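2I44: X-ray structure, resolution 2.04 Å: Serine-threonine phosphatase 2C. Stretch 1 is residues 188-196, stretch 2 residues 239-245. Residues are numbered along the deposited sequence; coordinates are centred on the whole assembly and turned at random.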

ATOM      1  N   LEU A 188      15.697   2.823  16.395  1.00 16.43           N
ATOM      2  CA  LEU A 188      17.086   2.398  16.480  1.00 18.05           C
ATOM      3  C   LEU A 188      17.789   2.557  15.143  1.00 17.08           C
ATOM      4  O   LEU A 188      18.914   3.048  15.081  1.00 15.93           O
ATOM      5  N   ARG A 189      17.123   2.153  14.068  1.00 15.18           N
ATOM      6  CA  ARG A 189      17.733   2.259  12.748  1.00 15.51           C
ATOM      7  C   ARG A 189      17.975   3.716  12.343  1.00 15.19           C
ATOM      8  O   ARG A 189      19.023   4.056  11.771  1.00 10.65           O
ATOM      9  N   ILE A 190      17.007   4.576  12.647  1.00 13.79           N
ATOM     10  CA  ILE A 190      17.119   5.985  12.293  1.00 14.67           C
ATOM     11  C   ILE A 190      18.312   6.668  12.970  1.00 17.06           C
ATOM     12  O   ILE A 190      19.045   7.436  12.331  1.00 15.27           O
HETATM   13  N   MSE A 191      18.510   6.379  14.252  1.00 18.01           N
HETATM   14  CA  MSE A 191      19.603   6.978  15.004  1.00 21.15           C
HETATM   15  C   MSE A 191      20.957   6.403  14.609  1.00 20.42           C
HETATM   16  O   MSE A 191      21.969   7.101  14.675  1.00 19.71           O
ATOM     17  N   ARG A 192      20.984   5.138  14.205  1.00 19.77           N
ATOM     18  CA  ARG A 192      22.240   4.523  13.783  1.00 22.40           C
ATOM     19  C   ARG A 192      22.684   5.145  12.469  1.00 20.45           C
ATOM     20  O   ARG A 192      23.875   5.245  12.193  1.00 20.37           O
ATOM     21  N   ASN A 193      21.719   5.566  11.661  1.00 19.00           N
ATOM     22  CA  ASN A 193      22.036   6.158  10.376  1.00 19.44           C
ATOM     23  C   ASN A 193      22.126   7.681  10.410  1.00 18.44           C
ATOM     24  O   ASN A 193      22.059   8.345   9.381  1.00 18.72           O
ATOM     25  N   GLY A 194      22.281   8.228  11.609  1.00 16.30           N
ATOM     26  CA  GLY A 194      22.427   9.665  11.750  1.00 16.45           C
ATOM     27  C   GLY A 194      21.170  10.508  11.682  1.00 15.86           C
ATOM     28  O   GLY A 194      21.258  11.726  11.637  1.00 14.12           O
ATOM     29  N   GLY A 195      20.001   9.881  11.652  1.00 15.34           N
ATOM     30  CA  GLY A 195      18.780  10.668  11.623  1.00 14.66           C
ATOM     31  C   GLY A 195      18.307  10.774  13.054  1.00 15.60           C
ATOM     32  O   GLY A 195      19.013  10.359  13.974  1.00 16.86           O
ATOM     33  N   SER A 196      17.135  11.351  13.269  1.00 14.91           N
ATOM     34  CA  SER A 196      16.603  11.428  14.617  1.00 13.77           C
ATOM     35  C   SER A 196      15.098  11.278  14.536  1.00 13.84           C
ATOM     36  O   SER A 196      14.510  11.403  13.467  1.00 11.16           O
ATOM     37  N   LYS A 239      16.562   8.717   2.797  1.00 18.93           N
ATOM     38  CA  LYS A 239      16.938   7.320   2.597  1.00 21.12           C
ATOM     39  C   LYS A 239      18.303   6.973   3.200  1.00 21.55           C
ATOM     40  O   LYS A 239      18.617   5.795   3.401  1.00 22.52           O
HETATM   41  N   MSE A 240      19.114   7.987   3.497  1.00 18.66           N
HETATM   42  CA  MSE A 240      20.421   7.730   4.088  1.00 19.90           C
HETATM   43  C   MSE A 240      20.359   7.978   5.589  1.00 18.76           C
HETATM   44  O   MSE A 240      21.342   7.783   6.300  1.00 16.35           O
ATOM     45  N   TYR A 241      19.194   8.397   6.074  1.00 18.37           N
ATOM     46  CA  TYR A 241      19.024   8.671   7.498  1.00 18.21           C
ATOM     47  C   TYR A 241      18.023   7.760   8.211  1.00 17.32           C
ATOM     48  O   TYR A 241      17.430   8.161   9.208  1.00 19.20           O
ATOM     49  N   GLY A 242      17.825   6.547   7.712  1.00 16.13           N
ATOM     50  CA  GLY A 242      16.893   5.651   8.371  1.00 14.32           C
ATOM     51  C   GLY A 242      15.604   5.313   7.643  1.00 14.15           C
ATOM     52  O   GLY A 242      14.949   4.333   7.996  1.00 14.45           O
ATOM     53  N   LEU A 243      15.212   6.110   6.651  1.00 13.37           N
ATOM     54  CA  LEU A 243      13.987   5.807   5.903  1.00 14.18           C
ATOM     55  C   LEU A 243      14.300   4.564   5.052  1.00 14.41           C
ATOM     56  O   LEU A 243      15.150   4.609   4.162  1.00 15.30           O
ATOM     57  N   SER A 244      13.610   3.467   5.330  1.00 14.57           N
ATOM     58  CA  SER A 244      13.836   2.201   4.633  1.00 13.86           C
ATOM     59  C   SER A 244      12.832   1.861   3.528  1.00 13.60           C
ATOM     60  O   SER A 244      11.694   2.342   3.533  1.00 11.21           O
ATOM     61  N   ASN A 245      13.261   1.031   2.578  1.00 13.70           N
ATOM     62  CA  ASN A 245      12.380   0.586   1.501  1.00 15.16           C
ATOM     63  C   ASN A 245      12.121  -0.912   1.663  1.00 16.90           C
ATOM     64  O   ASN A 245      11.603  -1.566   0.761  1.00 16.79           O
TER

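The most unusual feature of this contact is a glycine pressed against a helix: the CA of Gly-242 lies 3.9 Å from the CA of Ile-190, so that backbone packs directly on backbone. A CB on Gly-242 would point toward the helix and stand 2.6 Å from the Ile-190 CA, a clash. Its phi/psi of 112/-19 would also jam that CB against the preceding carbonyl, so glycine suits the site twice over.

The same residue supplies the polar anchor. Arg-189 leaves the helix sideways, with chi1 and chi2 both t and chi3 p, and this course brings its guanidinium back to the loop. Arg-189 NE donates to the Gly-242 O at 2.8 Å, and Arg-189 NH2 to that same Gly-242 O at 2.9 Å. The carbonyl thus sits at the edge of the guanidinium, where the N-H groups point, while the CB of Ser-244, 3.7 Å from the Arg-189 NH2, covers one face.

Ile-190, chi1 m and chi2 t, is buried and packs its CG2 3.5 Å from the Tyr-241 O, a van der Waals contact. At the end of the helix, Asn-193 (chi1 m) directs its CB toward the loop, 3.7 Å from the Gly-242 N, while its ND2 donates to the Arg-189 O at 2.9 Å, holding the side chain over the last turn.

Tyr-241, chi1 m, lays its ring beside the chain leaving the helix. The Asn-193 O meets the ring edge, 3.4 Å from the Tyr-241 CD1, where the slightly positive aromatic C-H suits a carbonyl oxygen, and also receives a CA-H...O contact from the Tyr-241 CA at 3.6 Å. Gly-195 lets the two backbones come close here: a CB would fall 2.4 Å from the Tyr-241 O. At phi/psi 79/8 a CB on Gly-194 would be jammed against the preceding carbonyl O, which by itself calls for glycine.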

ATOM      1  CB  LEU A 188      17.169   0.944  16.934  1.00 22.24           C
ATOM      2  CG  LEU A 188      17.589   0.812  18.394  1.00 27.90           C
ATOM      3  CD1 LEU A 188      17.384  -0.619  18.865  1.00 30.18           C
ATOM      4  CD2 LEU A 188      19.051   1.235  18.526  1.00 28.82           C
ATOM      5  CB  ARG A 189      16.866   1.558  11.688  1.00 15.67           C
ATOM      6  CG  ARG A 189      17.501   1.546  10.305  1.00 16.12           C
ATOM      7  CD  ARG A 189      16.586   0.962   9.238  1.00 16.28           C
ATOM      8  NE  ARG A 189      15.411   1.797   9.004  1.00 14.39           N
ATOM      9  CZ  ARG A 189      14.171   1.476   9.369  1.00 16.16           C
ATOM     10  NH1 ARG A 189      13.927   0.332   9.986  1.00 13.92           N
ATOM     11  NH2 ARG A 189      13.171   2.307   9.122  1.00 15.88           N
ATOM     12  CB  ILE A 190      15.826   6.740  12.649  1.00 12.54           C
ATOM     13  CG1 ILE A 190      14.678   6.213  11.781  1.00 10.79           C
ATOM     14  CG2 ILE A 190      16.022   8.241  12.450  1.00  9.27           C
ATOM     15  CD1 ILE A 190      13.306   6.567  12.306  1.00 12.54           C
HETATM   16  CB  MSE A 191      19.366   6.807  16.508  1.00 24.59           C
HETATM   17  CG  MSE A 191      18.121   7.530  17.019  1.00 31.15           C
HETATM   18 SE   MSE A 191      17.736   7.140  18.875  1.00 44.17          SE
HETATM   19  CE  MSE A 191      17.260   8.924  19.511  1.00 40.26           C
ATOM     20  CB  ARG A 192      22.084   3.014  13.582  1.00 23.85           C
ATOM     21  CG  ARG A 192      22.110   2.188  14.851  1.00 27.77           C
ATOM     22  CD  ARG A 192      21.868   0.723  14.529  1.00 32.22           C
ATOM     23  NE  ARG A 192      21.547  -0.050  15.725  1.00 36.51           N
ATOM     24  CZ  ARG A 192      21.093  -1.303  15.706  1.00 39.08           C
ATOM     25  NH1 ARG A 192      20.906  -1.930  14.551  1.00 40.84           N
ATOM     26  NH2 ARG A 192      20.812  -1.931  16.839  1.00 40.22           N
ATOM     27  CB  ASN A 193      21.028   5.674   9.337  1.00 20.08           C
ATOM     28  CG  ASN A 193      21.290   4.238   8.909  1.00 21.69           C
ATOM     29  OD1 ASN A 193      22.181   3.977   8.099  1.00 22.44           O
ATOM     30  ND2 ASN A 193      20.538   3.299   9.470  1.00 22.92           N
ATOM     31  CB  SER A 196      16.941  12.765  15.274  1.00 13.75           C
ATOM     32  OG  SER A 196      16.242  13.819  14.641  1.00 15.73           O
ATOM     33  CB  LYS A 239      16.909   6.976   1.094  1.00 20.23           C
ATOM     34  CG  LYS A 239      15.923   5.845   0.709  1.00 22.87           C
ATOM     35  CD  LYS A 239      14.551   6.030   1.352  1.00 25.42           C
ATOM     36  CE  LYS A 239      13.558   4.911   1.005  1.00 19.79           C
ATOM     37  NZ  LYS A 239      12.825   5.128  -0.288  1.00 19.19           N
HETATM   38  CB  MSE A 240      21.513   8.615   3.449  1.00 22.89           C
HETATM   39  CG  MSE A 240      21.425  10.121   3.773  1.00 29.81           C
HETATM   40 SE   MSE A 240      20.083  11.123   2.754  1.00 42.78          SE
HETATM   41  CE  MSE A 240      21.147  11.520   1.180  1.00 34.29           C
ATOM     42  CB  TYR A 241      18.597  10.125   7.695  1.00 19.13           C
ATOM     43  CG  TYR A 241      19.644  11.142   7.296  1.00 21.60           C
ATOM     44  CD1 TYR A 241      20.877  11.198   7.948  1.00 19.89           C
ATOM     45  CD2 TYR A 241      19.387  12.069   6.288  1.00 20.99           C
ATOM     46  CE1 TYR A 241      21.829  12.161   7.607  1.00 23.16           C
ATOM     47  CE2 TYR A 241      20.325  13.033   5.939  1.00 22.72           C
ATOM     48  CZ  TYR A 241      21.541  13.075   6.601  1.00 24.52           C
ATOM     49  OH  TYR A 241      22.448  14.044   6.258  1.00 26.44           O
ATOM     50  CB  LEU A 243      13.592   6.988   5.009  1.00 14.02           C
ATOM     51  CG  LEU A 243      12.228   6.955   4.303  1.00 14.55           C
ATOM     52  CD1 LEU A 243      11.102   6.896   5.335  1.00 13.48           C
ATOM     53  CD2 LEU A 243      12.076   8.190   3.420  1.00 14.52           C
ATOM     54  CB  SER A 244      13.843   1.069   5.667  1.00 15.07           C
ATOM     55  OG  SER A 244      13.862  -0.207   5.054  1.00 14.24           O
ATOM     56  CB  ASN A 245      12.978   0.867   0.112  1.00 15.49           C
ATOM     57  CG  ASN A 245      14.358   0.260  -0.076  1.00 17.09           C
ATOM     58  OD1 ASN A 245      14.689  -0.780   0.497  1.00 13.58           O
ATOM     59  ND2 ASN A 245      15.167   0.907  -0.902  1.00 18.09           N
TER